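PDB 3V3T: cell division GTPase FtsZ, diverged from Clostridium botulinum C, which belongs to the tubulin/FtsZ family, joining a Rossmann-like GTPase domain to a TubZ-type C-terminal domain. Local coordinates for residues N5-A10 with T181-F186; Q77-I82 with K115-N120; I106-L111 with I143-D148; G127-A132 with Q295-I300; N188-H193 with D201-L206. The protein carries 1 engineered substitution. All coordinates share one frame; numbering follows the deposited sequence. Where two conformers were deposited one is given.

Contact 1: N5-A10 with T181-F186; sequences NKIVFA and TLFNDF
Phe9 and Phe183 form an offset edge-to-face aromatic pair, with ring centroids 5.8 Å apart and planes at 71°. The edge of the Phe9 ring is directed at the face of Phe183, and the nearest atoms are Phe9 CZ and Phe183 CE2, 3.7 Å apart. Phe183 reaches across because its CG lies anti to the backbone N (chi1 -171°), and the two side chains extend toward each other over the gap. The remaining contact is aliphatic: Ile7 CD1 lies 4.1 Å from Phe183 CZ, near the plane of that ring and at its edge. Within the strand, Ile7 CG2 also rests 3.7 Å above one face of the Phe9 ring, toward the rim. No hydrogen bond crosses, and all three side chains are buried. Strand 7-11 runs between strands 31-36 and 91-97 in the central sheet; Phe9 also meets Val20 and Leu23 of helix 14-26, while helix 172-187 leans through Leu182 and Phe186 on strand 211-217.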
# COMPACT_ATOMS: atom_id res chain seq x y z
N ASN A 5 9.39 -13.07 -4.39
CA ASN A 5 9.83 -13.91 -3.27
C ASN A 5 10.54 -13.16 -2.15
O ASN A 5 10.67 -13.68 -1.04
CB ASN A 5 10.76 -15.02 -3.76
CG ASN A 5 10.08 -15.98 -4.70
OD1 ASN A 5 8.88 -16.24 -4.59
ND2 ASN A 5 10.85 -16.53 -5.64
N LYS A 6 11.03 -11.97 -2.44
CA LYS A 6 11.77 -11.18 -1.46
C LYS A 6 10.83 -10.28 -0.64
O LYS A 6 11.27 -9.53 0.22
CB LYS A 6 12.85 -10.33 -2.13
CG LYS A 6 14.06 -11.12 -2.64
CD LYS A 6 13.94 -11.44 -4.12
CE LYS A 6 15.22 -12.08 -4.68
NZ LYS A 6 15.16 -12.30 -6.16
N ILE A 7 9.54 -10.37 -0.93
CA ILE A 7 8.55 -9.60 -0.22
C ILE A 7 7.78 -10.50 0.70
O ILE A 7 7.39 -11.62 0.31
CB ILE A 7 7.55 -8.95 -1.19
CG1 ILE A 7 8.22 -7.81 -1.95
CG2 ILE A 7 6.35 -8.41 -0.41
CD1 ILE A 7 7.43 -7.34 -3.15
N VAL A 8 7.55 -10.03 1.92
CA VAL A 8 6.58 -10.68 2.80
C VAL A 8 5.57 -9.66 3.25
O VAL A 8 5.94 -8.57 3.69
CB VAL A 8 7.23 -11.32 4.05
CG1 VAL A 8 8.10 -10.31 4.77
CG2 VAL A 8 6.16 -11.86 4.98
N PHE A 9 4.29 -10.00 3.10
CA PHE A 9 3.21 -9.15 3.57
C PHE A 9 2.79 -9.55 4.98
O PHE A 9 2.70 -10.74 5.31
CB PHE A 9 2.00 -9.25 2.64
CG PHE A 9 2.19 -8.57 1.32
CD1 PHE A 9 2.01 -7.20 1.20
CD2 PHE A 9 2.55 -9.30 0.20
CE1 PHE A 9 2.19 -6.57 -0.00
CE2 PHE A 9 2.72 -8.66 -1.02
CZ PHE A 9 2.55 -7.30 -1.12
N ALA A 10 2.52 -8.55 5.80
CA ALA A 10 1.95 -8.79 7.10
C ALA A 10 0.64 -8.04 7.21
O ALA A 10 0.58 -6.97 7.81
CB ALA A 10 2.91 -8.36 8.19
N THR A 181 -4.05 -6.04 -8.67
CA THR A 181 -3.67 -6.02 -10.07
C THR A 181 -2.56 -5.01 -10.32
O THR A 181 -1.56 -5.32 -10.98
CB THR A 181 -4.88 -5.76 -10.98
OG1 THR A 181 -5.85 -6.79 -10.77
CG2 THR A 181 -4.48 -5.75 -12.46
N LEU A 182 -2.71 -3.80 -9.78
CA LEU A 182 -1.72 -2.76 -10.04
C LEU A 182 -0.37 -3.15 -9.44
O LEU A 182 0.67 -2.97 -10.06
CB LEU A 182 -2.19 -1.42 -9.50
CG LEU A 182 -3.37 -0.77 -10.23
CD1 LEU A 182 -3.84 0.45 -9.47
CD2 LEU A 182 -2.97 -0.40 -11.64
N PHE A 183 -0.39 -3.69 -8.24
CA PHE A 183 0.87 -4.04 -7.60
C PHE A 183 1.57 -5.19 -8.32
O PHE A 183 2.77 -5.14 -8.56
CB PHE A 183 0.64 -4.40 -6.14
CG PHE A 183 1.90 -4.57 -5.38
CD1 PHE A 183 2.57 -3.46 -4.88
CD2 PHE A 183 2.42 -5.83 -5.16
CE1 PHE A 183 3.76 -3.63 -4.16
CE2 PHE A 183 3.60 -5.99 -4.44
CZ PHE A 183 4.26 -4.88 -3.94
N ASN A 184 0.81 -6.22 -8.65
CA ASN A 184 1.38 -7.33 -9.39
C ASN A 184 1.86 -6.92 -10.79
O ASN A 184 2.90 -7.39 -11.26
CB ASN A 184 0.38 -8.49 -9.45
CG ASN A 184 0.99 -9.75 -10.02
OD1 ASN A 184 1.92 -10.32 -9.43
ND2 ASN A 184 0.49 -10.18 -11.16
N ASP A 185 1.12 -6.04 -11.45
CA ASP A 185 1.56 -5.51 -12.75
C ASP A 185 2.87 -4.76 -12.58
O ASP A 185 3.79 -4.90 -13.38
CB ASP A 185 0.51 -4.58 -13.36
CG ASP A 185 -0.68 -5.33 -13.90
OD1 ASP A 185 -0.60 -6.58 -14.04
OD2 ASP A 185 -1.70 -4.68 -14.18
N PHE A 186 2.94 -3.97 -11.52
CA PHE A 186 4.16 -3.25 -11.16
C PHE A 186 5.35 -4.22 -11.04
O PHE A 186 6.38 -4.05 -11.70
CB PHE A 186 3.90 -2.43 -9.89
CG PHE A 186 5.12 -2.02 -9.15
CD1 PHE A 186 6.25 -1.61 -9.81
CD2 PHE A 186 5.12 -2.03 -7.76
CE1 PHE A 186 7.37 -1.23 -9.11
CE2 PHE A 186 6.24 -1.64 -7.05
CZ PHE A 186 7.36 -1.24 -7.73

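Contact 2: Q77-I82 with K115-N120; sequences QIIAQI and KQMYPN
The backbones approach most closely at Ile79 and Met117, whose CA atoms are 9.2 Å apart, a separation that side chains must bridge from helix 75-85 to the end of helix 101-117. Ile79 does so with two branches. Its CD1 methyl lies 4.0 Å from Met117 SD, so the thioether sulfur, rather than the terminal methyl, makes the closest approach; Met117 runs aslant to Ile79. The other branch, CG2, comes within 3.8 Å of Tyr118 CE2. That methyl approaches the phenol ring obliquely, and Ile79 and Tyr118 lie alongside each other, pointing opposite ways. The division of labour follows from the torsion of Ile79: with chi1 at -74°, CG1 stands beside the backbone N and CG2 beside the carbonyl carbon, which spreads the two methyl ends toward different partners. No hydrogen bond joins the segments, and dispersion between apolar groups accounts for the contact. Tyr118 is the first residue to leave helical geometry, so one partner of Ile79 belongs to the last turn and the other to the exit from it. Ile79 is buried and also packs on Ile110, Leu113 and Ala114. The arrangement is that of two helices lying against each other beside the parallel part of the mixed sheet of a Rossmann-like α/β domain, consistent with the GTPase domain of the tubulin/FtsZ family.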
# COMPACT_ATOMS: atom_id res chain seq x y z
N GLN A 77 6.63 -11.61 19.66
CA GLN A 77 6.34 -12.92 19.08
C GLN A 77 5.90 -12.73 17.63
O GLN A 77 6.34 -13.46 16.74
CB GLN A 77 5.26 -13.65 19.86
CG GLN A 77 5.70 -14.18 21.21
CD GLN A 77 4.98 -15.46 21.60
OE1 GLN A 77 4.30 -16.07 20.77
NE2 GLN A 77 5.12 -15.87 22.86
N ILE A 78 5.04 -11.76 17.39
CA ILE A 78 4.54 -11.52 16.05
C ILE A 78 5.69 -11.25 15.08
O ILE A 78 5.81 -11.87 14.03
CB ILE A 78 3.56 -10.33 16.01
CG1 ILE A 78 2.32 -10.65 16.86
CG2 ILE A 78 3.19 -9.99 14.56
CD1 ILE A 78 1.20 -9.63 16.70
N ILE A 79 6.55 -10.31 15.46
CA ILE A 79 7.70 -9.95 14.65
C ILE A 79 8.57 -11.18 14.42
O ILE A 79 9.07 -11.39 13.31
CB ILE A 79 8.49 -8.78 15.28
CG1 ILE A 79 7.71 -7.47 15.09
CG2 ILE A 79 9.87 -8.65 14.66
CD1 ILE A 79 8.15 -6.36 16.01
N ALA A 80 8.75 -11.99 15.46
CA ALA A 80 9.52 -13.23 15.36
C ALA A 80 8.91 -14.26 14.40
O ALA A 80 9.63 -14.96 13.71
CB ALA A 80 9.74 -13.86 16.75
N GLN A 81 7.58 -14.35 14.38
CA GLN A 81 6.91 -15.22 13.42
C GLN A 81 7.34 -14.84 12.01
O GLN A 81 7.76 -15.69 11.23
CB GLN A 81 5.39 -15.08 13.53
CG GLN A 81 4.81 -15.51 14.87
CD GLN A 81 5.00 -16.98 15.13
OE1 GLN A 81 5.07 -17.78 14.19
NE2 GLN A 81 5.09 -17.36 16.40
N ILE A 82 7.25 -13.55 11.70
CA ILE A 82 7.62 -13.06 10.38
C ILE A 82 9.07 -13.40 10.06
O ILE A 82 9.38 -13.86 8.96
CB ILE A 82 7.42 -11.54 10.27
CG1 ILE A 82 5.99 -11.17 10.65
CG2 ILE A 82 7.76 -11.07 8.86
CD1 ILE A 82 5.73 -9.68 10.69
N LYS A 115 10.83 -1.92 12.54
CA LYS A 115 11.80 -1.01 11.93
C LYS A 115 13.02 -0.83 12.84
O LYS A 115 14.16 -0.84 12.38
CB LYS A 115 11.15 0.35 11.64
CG LYS A 115 11.85 1.18 10.56
CD LYS A 115 11.30 2.62 10.50
CE LYS A 115 11.79 3.46 11.70
NZ LYS A 115 11.56 4.94 11.58
N GLN A 116 12.79 -0.65 14.15
CA GLN A 116 13.91 -0.45 15.06
C GLN A 116 14.73 -1.73 15.20
O GLN A 116 15.96 -1.67 15.29
CB GLN A 116 13.46 0.03 16.45
CG GLN A 116 12.86 1.44 16.48
CD GLN A 116 13.71 2.48 15.76
OE1 GLN A 116 13.18 3.31 15.00
NE2 GLN A 116 15.02 2.46 15.99
N MET A 117 14.06 -2.88 15.20
CA MET A 117 14.74 -4.15 15.43
C MET A 117 15.48 -4.65 14.20
O MET A 117 16.46 -5.38 14.32
CB MET A 117 13.76 -5.23 15.89
CG MET A 117 13.14 -4.98 17.26
SD MET A 117 11.85 -6.19 17.60
CE MET A 117 12.83 -7.69 17.77
N TYR A 118 15.00 -4.29 13.02
CA TYR A 118 15.63 -4.74 11.78
C TYR A 118 15.91 -3.58 10.84
O TYR A 118 15.25 -3.45 9.81
CB TYR A 118 14.77 -5.81 11.11
CG TYR A 118 14.63 -7.01 11.99
CD1 TYR A 118 15.57 -8.02 11.95
CD2 TYR A 118 13.59 -7.11 12.91
CE1 TYR A 118 15.47 -9.12 12.79
CE2 TYR A 118 13.49 -8.21 13.76
CZ TYR A 118 14.44 -9.21 13.68
OH TYR A 118 14.36 -10.31 14.50
N PRO A 119 16.91 -2.77 11.19
CA PRO A 119 17.23 -1.50 10.52
C PRO A 119 17.66 -1.71 9.07
O PRO A 119 17.52 -0.80 8.25
CB PRO A 119 18.41 -0.95 11.34
CG PRO A 119 18.55 -1.86 12.55
CD PRO A 119 17.94 -3.16 12.16
N ASN A 120 18.17 -2.91 8.76
CA ASN A 120 18.63 -3.24 7.41
C ASN A 120 17.55 -3.74 6.44
O ASN A 120 17.77 -3.81 5.23
CB ASN A 120 19.79 -4.22 7.47
CG ASN A 120 21.08 -3.57 7.94
OD1 ASN A 120 21.39 -2.44 7.56
ND2 ASN A 120 21.83 -4.27 8.79

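Contact 3: I106-L111 with I143-D148; sequences ITPPIL and IACWND
Pro108 carries the contact, its ring set against Asp148 and Cys145 of the facing helix. Just before it, Thr107 is turned to its own helix, where OG1 hydrogen-bonds to Gly103 O, and its side chain packs on Phe94 and Ala96 of strand 91-97. At Pro108 the backbones come close, with CA atoms of Pro108 and Asp148 5.9 Å apart. Pro108 CB meets Asp148 CB at 3.6 Å, so the methylene of the aspartate, not its carboxylate, does the touching. Pro108 CG reaches toward Cys145, lying 4.0 Å from Cys145 O and 4.2 Å from Cys145 SG. The carboxylate can turn elsewhere because Asp148 CG stands beside its backbone N (chi1 -72°): OD1 forms a salt bridge with Arg151 NH2 and OD2 one with Arg64 NH2, an arrangement that would probably favour the charged form. Pro109 follows, and the N atoms of both prolines lack a bond to the preceding turn, which marks a kink in helix 101-117. Helical bonds resume with Ile110 N to Ile106 O, 3.3 Å. Close packing of two helices that flank strand 122-129 in sequence is characteristic of a Rossmann-like α/β fold, here within the GTPase domain.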
# COMPACT_ATOMS: atom_id res chain seq x y z
N ILE A 106 -2.93 -2.01 16.05
CA ILE A 106 -1.81 -2.91 16.19
C ILE A 106 -0.71 -2.65 15.16
O ILE A 106 0.46 -2.84 15.46
CB ILE A 106 -2.29 -4.38 16.14
CG1 ILE A 106 -3.12 -4.68 17.39
CG2 ILE A 106 -1.13 -5.34 16.05
CD1 ILE A 106 -3.93 -5.96 17.29
N THR A 107 -1.09 -2.20 13.96
CA THR A 107 -0.11 -2.06 12.89
C THR A 107 1.00 -1.03 13.18
O THR A 107 2.16 -1.29 12.90
CB THR A 107 -0.77 -1.67 11.55
OG1 THR A 107 -1.87 -2.54 11.28
CG2 THR A 107 0.24 -1.76 10.41
N PRO A 108 0.63 0.15 13.70
CA PRO A 108 1.69 1.15 13.91
C PRO A 108 2.76 0.68 14.91
O PRO A 108 3.95 0.77 14.61
CB PRO A 108 0.92 2.36 14.46
CG PRO A 108 -0.44 2.22 13.87
CD PRO A 108 -0.71 0.72 13.89
N PRO A 109 2.36 0.16 16.08
CA PRO A 109 3.43 -0.27 16.99
C PRO A 109 4.29 -1.37 16.39
O PRO A 109 5.51 -1.29 16.46
CB PRO A 109 2.67 -0.79 18.22
CG PRO A 109 1.31 -0.20 18.13
CD PRO A 109 1.02 0.01 16.66
N ILE A 110 3.67 -2.39 15.80
CA ILE A 110 4.45 -3.50 15.26
C ILE A 110 5.39 -3.04 14.16
O ILE A 110 6.55 -3.45 14.12
CB ILE A 110 3.56 -4.65 14.75
CG1 ILE A 110 2.76 -5.24 15.91
CG2 ILE A 110 4.41 -5.76 14.20
CD1 ILE A 110 2.14 -6.56 15.58
N LEU A 111 4.91 -2.17 13.29
CA LEU A 111 5.76 -1.59 12.25
C LEU A 111 6.88 -0.74 12.87
O LEU A 111 8.05 -0.89 12.52
CB LEU A 111 4.90 -0.79 11.28
CG LEU A 111 5.45 0.20 10.26
CD1 LEU A 111 6.61 -0.38 9.50
CD2 LEU A 111 4.30 0.50 9.31
N ILE A 143 -7.54 8.23 11.42
CA ILE A 143 -6.73 9.37 11.80
C ILE A 143 -5.65 8.95 12.81
O ILE A 143 -4.48 9.27 12.63
CB ILE A 143 -7.60 10.46 12.43
CG1 ILE A 143 -8.38 11.20 11.36
CG2 ILE A 143 -6.74 11.45 13.18
CD1 ILE A 143 -7.49 12.10 10.52
N ALA A 144 -6.05 8.23 13.85
CA ALA A 144 -5.10 7.79 14.88
C ALA A 144 -4.08 6.85 14.28
O ALA A 144 -2.89 6.87 14.63
CB ALA A 144 -5.83 7.12 16.04
N CYS A 145 -4.53 6.02 13.35
CA CYS A 145 -3.61 5.10 12.70
C CYS A 145 -2.57 5.87 11.89
O CYS A 145 -1.38 5.60 11.95
CB CYS A 145 -4.38 4.15 11.79
SG CYS A 145 -3.32 3.00 10.91
N TRP A 146 -3.04 6.83 11.13
CA TRP A 146 -2.14 7.64 10.34
C TRP A 146 -1.15 8.39 11.24
O TRP A 146 0.07 8.37 11.02
CB TRP A 146 -2.97 8.63 9.53
CG TRP A 146 -2.14 9.61 8.79
CD1 TRP A 146 -1.89 10.89 9.15
CD2 TRP A 146 -1.47 9.39 7.55
NE1 TRP A 146 -1.10 11.49 8.20
CE2 TRP A 146 -0.83 10.59 7.20
CE3 TRP A 146 -1.36 8.29 6.68
CZ2 TRP A 146 -0.09 10.74 6.04
CZ3 TRP A 146 -0.61 8.43 5.52
CH2 TRP A 146 0.01 9.65 5.21
N ASN A 147 -1.67 9.06 12.26
CA ASN A 147 -0.81 9.83 13.13
C ASN A 147 0.25 8.98 13.81
O ASN A 147 1.40 9.40 13.95
CB ASN A 147 -1.64 10.59 14.17
CG ASN A 147 -2.29 11.83 13.58
OD1 ASN A 147 -1.91 12.29 12.50
ND2 ASN A 147 -3.28 12.38 14.30
N ASP A 148 -0.12 7.77 14.23
CA ASP A 148 0.83 6.91 14.93
C ASP A 148 1.92 6.43 13.97
O ASP A 148 3.09 6.32 14.35
CB ASP A 148 0.14 5.71 15.56
CG ASP A 148 -0.69 6.07 16.77
OD1 ASP A 148 -0.59 7.22 17.25
OD2 ASP A 148 -1.44 5.18 17.24

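Contact 4: G127-A132 with Q295-I300; sequences GVLPKA and QMMNEI
Met297 is the principal protrusion of this contact, its sulfur and terminal methyl entering the angle between Leu129 and Pro130. SD touches both walls: it rests against the proline ring, 3.7 Å from Pro130 CD and 3.9 Å from Pro130 CG, so that it straddles one ring bond, and it lies 4.1 Å from Leu129 CD2. Met297 and Pro130 stand roughly perpendicular to each other. CE meets the leucine, 4.0 Å from Leu129 CD2. The bend at the end of the chain sends it there: chi2 is extended, whereas chi3 of -56° folds CE back from the line of the chain. The CB of Met297 does not point straight across, and it is the length of the side chain that closes the gap. A turn later Ile300 makes a second fit, with Ala132. Its CG2 methyl comes within 3.7 Å of Ala132 O, and its CD1 stands 4.2 Å from Ala132 CB, so the two branches lie against the carbonyl oxygen and the small methyl. No hydrogen bond spans the contact; Ala132 N instead bonds to Asn167 OD1. Leu129 ends strand 122-129, which lies between strands 91-97 and 160-165, and Pro130 to Ala132 form the loop that leaves it. Helix 291-306 faces that exit, and helix 136-152 lines the same contact, touching Met297 through His139 and Ile143 and Pro130 through Ala142.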
# COMPACT_ATOMS: atom_id res chain seq x y z
N GLY A 127 -2.15 1.20 3.54
CA GLY A 127 -3.32 1.54 4.33
C GLY A 127 -4.53 1.97 3.49
O GLY A 127 -4.39 2.70 2.49
N VAL A 128 -5.71 1.54 3.90
CA VAL A 128 -6.94 1.96 3.25
C VAL A 128 -7.69 2.97 4.10
O VAL A 128 -8.06 2.69 5.24
CB VAL A 128 -7.87 0.76 2.97
CG1 VAL A 128 -9.06 1.21 2.12
CG2 VAL A 128 -7.11 -0.36 2.25
N LEU A 129 -7.92 4.16 3.54
CA LEU A 129 -8.74 5.17 4.19
C LEU A 129 -10.22 4.83 4.01
O LEU A 129 -10.62 4.28 2.99
CB LEU A 129 -8.46 6.55 3.59
CG LEU A 129 -7.04 7.10 3.68
CD1 LEU A 129 -6.90 8.32 2.77
CD2 LEU A 129 -6.71 7.47 5.12
N PRO A 130 -11.05 5.15 5.01
CA PRO A 130 -12.48 4.82 4.98
C PRO A 130 -13.28 5.77 4.08
O PRO A 130 -12.86 6.91 3.89
CB PRO A 130 -12.91 5.02 6.44
CG PRO A 130 -11.97 6.08 6.95
CD PRO A 130 -10.66 5.85 6.25
N LYS A 131 -14.41 5.31 3.54
CA LYS A 131 -15.33 6.17 2.80
C LYS A 131 -15.83 7.31 3.69
O LYS A 131 -15.97 7.14 4.91
CB LYS A 131 -16.58 5.40 2.37
CG LYS A 131 -16.41 4.30 1.35
CD LYS A 131 -17.78 3.62 1.15
CE LYS A 131 -17.73 2.53 0.09
NZ LYS A 131 -17.40 3.12 -1.24
N ALA A 132 -16.14 8.44 3.06
CA ALA A 132 -16.80 9.57 3.74
C ALA A 132 -18.09 9.22 4.48
O ALA A 132 -18.47 9.90 5.43
CB ALA A 132 -17.07 10.70 2.74
N GLN A 295 -6.24 14.50 6.08
CA GLN A 295 -6.77 15.48 7.02
C GLN A 295 -8.23 15.83 6.75
O GLN A 295 -8.91 16.36 7.62
CB GLN A 295 -5.90 16.74 7.04
CG GLN A 295 -4.56 16.53 7.75
CD GLN A 295 -3.59 17.70 7.57
OE1 GLN A 295 -2.38 17.50 7.38
NE2 GLN A 295 -4.12 18.92 7.63
N MET A 296 -8.72 15.53 5.55
CA MET A 296 -10.13 15.79 5.25
C MET A 296 -11.03 15.00 6.20
O MET A 296 -12.13 15.43 6.52
CB MET A 296 -10.45 15.43 3.80
CG MET A 296 -9.72 16.27 2.78
SD MET A 296 -10.51 16.20 1.16
CE MET A 296 -11.82 17.41 1.39
N MET A 297 -10.55 13.85 6.65
CA MET A 297 -11.33 13.04 7.58
C MET A 297 -11.71 13.85 8.83
O MET A 297 -12.76 13.61 9.43
CB MET A 297 -10.58 11.77 7.96
CG MET A 297 -10.43 10.79 6.81
SD MET A 297 -9.68 9.23 7.33
CE MET A 297 -8.14 9.77 8.05
N ASN A 298 -10.88 14.81 9.21
CA ASN A 298 -11.20 15.69 10.33
C ASN A 298 -12.47 16.48 10.08
O ASN A 298 -13.28 16.68 10.99
CB ASN A 298 -10.04 16.62 10.67
CG ASN A 298 -8.95 15.92 11.43
OD1 ASN A 298 -9.20 15.34 12.49
ND2 ASN A 298 -7.73 15.93 10.89
N GLU A 299 -12.66 16.92 8.85
CA GLU A 299 -13.87 17.65 8.48
C GLU A 299 -15.10 16.75 8.57
O GLU A 299 -16.18 17.20 8.91
CB GLU A 299 -13.73 18.25 7.09
CG GLU A 299 -14.72 19.38 6.80
CD GLU A 299 -14.24 20.31 5.71
OE1 GLU A 299 -13.24 19.97 5.02
OE2 GLU A 299 -14.84 21.40 5.54
N ILE A 300 -14.92 15.47 8.23
CA ILE A 300 -16.01 14.51 8.33
C ILE A 300 -16.39 14.30 9.79
O ILE A 300 -17.57 14.28 10.15
CB ILE A 300 -15.61 13.14 7.75
CG1 ILE A 300 -15.09 13.28 6.32
CG2 ILE A 300 -16.78 12.17 7.86
CD1 ILE A 300 -16.09 13.89 5.37

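Contact 5: N188-H193 with D201-L206; sequences NMSESH and DEISKL
The turn that follows helix 172-187 packs on helix 200-208 through Ser190, Met189 and the CD1 methyl of Ile203. Ile203 CD1 lies 3.3 Å from Ser190 OG and 3.5 Å from Ser190 CB, so it presses against the whole side of the serine hydroxymethyl group. The hydroxyl is brought there by a chi1 of 44°, which places OG between the backbone N and the carbonyl carbon. No hydrogen bond is involved, since a methyl is the partner. The same CD1 stands 4.1 Å from Met189 CB and 4.0 Å from Met189 C; the methionine therefore meets Ile203 with the base of its side chain and its backbone, and its side chain also touches Ser251 of strand 247-252. Within the turn, Glu191 N donates to Asn188 O at 3.1 Å, which helps to hold the backbone that presents Met189 and Ser190. Ile203 is buried and also packs on Met187 and Val198. Leu206, a turn further on, reaches Phe186 and, on the sheet side, Phe247 and Phe272. This is a loop folding back onto the second of two consecutive helices, joining helix 172-187, probably the counterpart of the core helix between the domains of tubulin and FtsZ, to helix 200-208 in the TubZ-like region.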
# COMPACT_ATOMS: atom_id res chain seq x y z
N ASN A 188 5.65 -7.01 -12.41
CA ASN A 188 5.91 -7.71 -13.67
C ASN A 188 6.60 -6.88 -14.76
O ASN A 188 6.72 -7.34 -15.90
CB ASN A 188 4.62 -8.30 -14.26
CG ASN A 188 4.12 -9.50 -13.50
OD1 ASN A 188 4.89 -10.21 -12.84
ND2 ASN A 188 2.83 -9.75 -13.60
N MET A 189 7.03 -5.66 -14.44
CA MET A 189 7.63 -4.78 -15.44
C MET A 189 8.97 -5.31 -15.93
O MET A 189 9.52 -4.80 -16.92
CB MET A 189 7.80 -3.36 -14.90
CG MET A 189 6.50 -2.61 -14.71
SD MET A 189 6.75 -1.08 -13.80
CE MET A 189 7.33 0.00 -15.10
N SER A 190 9.50 -6.32 -15.25
CA SER A 190 10.78 -6.91 -15.66
C SER A 190 10.62 -8.05 -16.66
O SER A 190 11.61 -8.52 -17.21
CB SER A 190 11.59 -7.37 -14.44
OG SER A 190 10.77 -8.06 -13.51
N GLU A 191 9.39 -8.50 -16.89
CA GLU A 191 9.15 -9.60 -17.83
C GLU A 191 9.87 -9.34 -19.15
O GLU A 191 9.64 -8.32 -19.81
CB GLU A 191 7.65 -9.81 -18.05
CG GLU A 191 6.93 -10.37 -16.83
CD GLU A 191 5.42 -10.45 -17.01
OE1 GLU A 191 4.85 -9.65 -17.79
OE2 GLU A 191 4.79 -11.32 -16.37
N SER A 192 10.75 -10.27 -19.53
CA SER A 192 11.59 -10.11 -20.71
C SER A 192 10.85 -9.51 -21.91
O SER A 192 9.67 -9.77 -22.13
CB SER A 192 12.27 -11.43 -21.10
OG SER A 192 11.35 -12.35 -21.65
N HIS A 193 11.56 -8.69 -22.67
CA HIS A 193 10.98 -8.00 -23.81
C HIS A 193 12.06 -7.32 -24.64
O HIS A 193 13.12 -6.97 -24.13
CB HIS A 193 9.95 -6.98 -23.34
CG HIS A 193 9.26 -6.25 -24.45
ND1 HIS A 193 9.82 -5.17 -25.10
CD2 HIS A 193 8.05 -6.44 -25.03
CE1 HIS A 193 8.99 -4.73 -26.03
NE2 HIS A 193 7.90 -5.49 -26.01
N ASP A 201 16.52 -4.81 -10.81
CA ASP A 201 17.21 -3.96 -9.84
C ASP A 201 16.49 -2.62 -9.72
O ASP A 201 16.44 -2.02 -8.65
CB ASP A 201 18.66 -3.73 -10.26
CG ASP A 201 19.44 -5.03 -10.37
OD1 ASP A 201 19.15 -5.96 -9.58
OD2 ASP A 201 20.33 -5.12 -11.25
N GLU A 202 15.94 -2.15 -10.84
CA GLU A 202 15.21 -0.90 -10.85
C GLU A 202 13.87 -1.06 -10.14
O GLU A 202 13.43 -0.17 -9.42
CB GLU A 202 15.05 -0.36 -12.28
CG GLU A 202 16.39 0.10 -12.88
CD GLU A 202 16.39 0.24 -14.41
OE1 GLU A 202 15.47 -0.30 -15.06
OE2 GLU A 202 17.32 0.89 -14.95
N ILE A 203 13.24 -2.21 -10.35
CA ILE A 203 12.01 -2.55 -9.66
C ILE A 203 12.28 -2.57 -8.17
O ILE A 203 11.52 -2.02 -7.38
CB ILE A 203 11.46 -3.89 -10.13
CG1 ILE A 203 10.68 -3.71 -11.44
CG2 ILE A 203 10.55 -4.49 -9.10
CD1 ILE A 203 10.44 -5.01 -12.18
N SER A 204 13.40 -3.19 -7.80
CA SER A 204 13.85 -3.17 -6.41
C SER A 204 13.98 -1.73 -5.89
O SER A 204 13.45 -1.39 -4.84
CB SER A 204 15.18 -3.92 -6.27
OG SER A 204 15.73 -3.75 -4.98
N LYS A 205 14.68 -0.88 -6.64
CA LYS A 205 14.84 0.52 -6.25
C LYS A 205 13.51 1.26 -6.08
O LYS A 205 13.37 2.10 -5.19
CB LYS A 205 15.76 1.27 -7.23
CG LYS A 205 17.24 1.13 -6.87
CD LYS A 205 18.15 1.36 -8.05
CE LYS A 205 19.60 1.11 -7.65
NZ LYS A 205 20.56 1.23 -8.81
N LEU A 206 12.55 0.98 -6.95
CA LEU A 206 11.23 1.59 -6.81
C LEU A 206 10.53 1.09 -5.53
O LEU A 206 9.85 1.84 -4.85
CB LEU A 206 10.37 1.32 -8.04
CG LEU A 206 10.76 2.03 -9.33
CD1 LEU A 206 10.24 1.29 -10.56
CD2 LEU A 206 10.32 3.50 -9.35

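Overall arrangement
Three direct junctions link the contacts into two groups around the sheet, and a fourth joins the groups. Contacts 1 and 5, with centres about 12 Å apart, draw on helices 172-187 and 200-208, which follow each other in the chain, and meet where Phe186 CZ lies 4.0 Å from Leu206 CB. Contacts 2 and 3 both use helix 101-117, and Ile78 CD1 touches Ile110 CD1 at 3.4 Å. Contact 3 continues into contact 4 through Ile143 CD1 and Met297 CE, 3.5 Å apart. The bridge is between contacts 1 and 2: Ala10 CB packs on Ile82 CD1 at 4.0 Å. Contacts 4 and 5 are the most distant pair, with centres about 33 Å apart on opposite sides of the chain's centre.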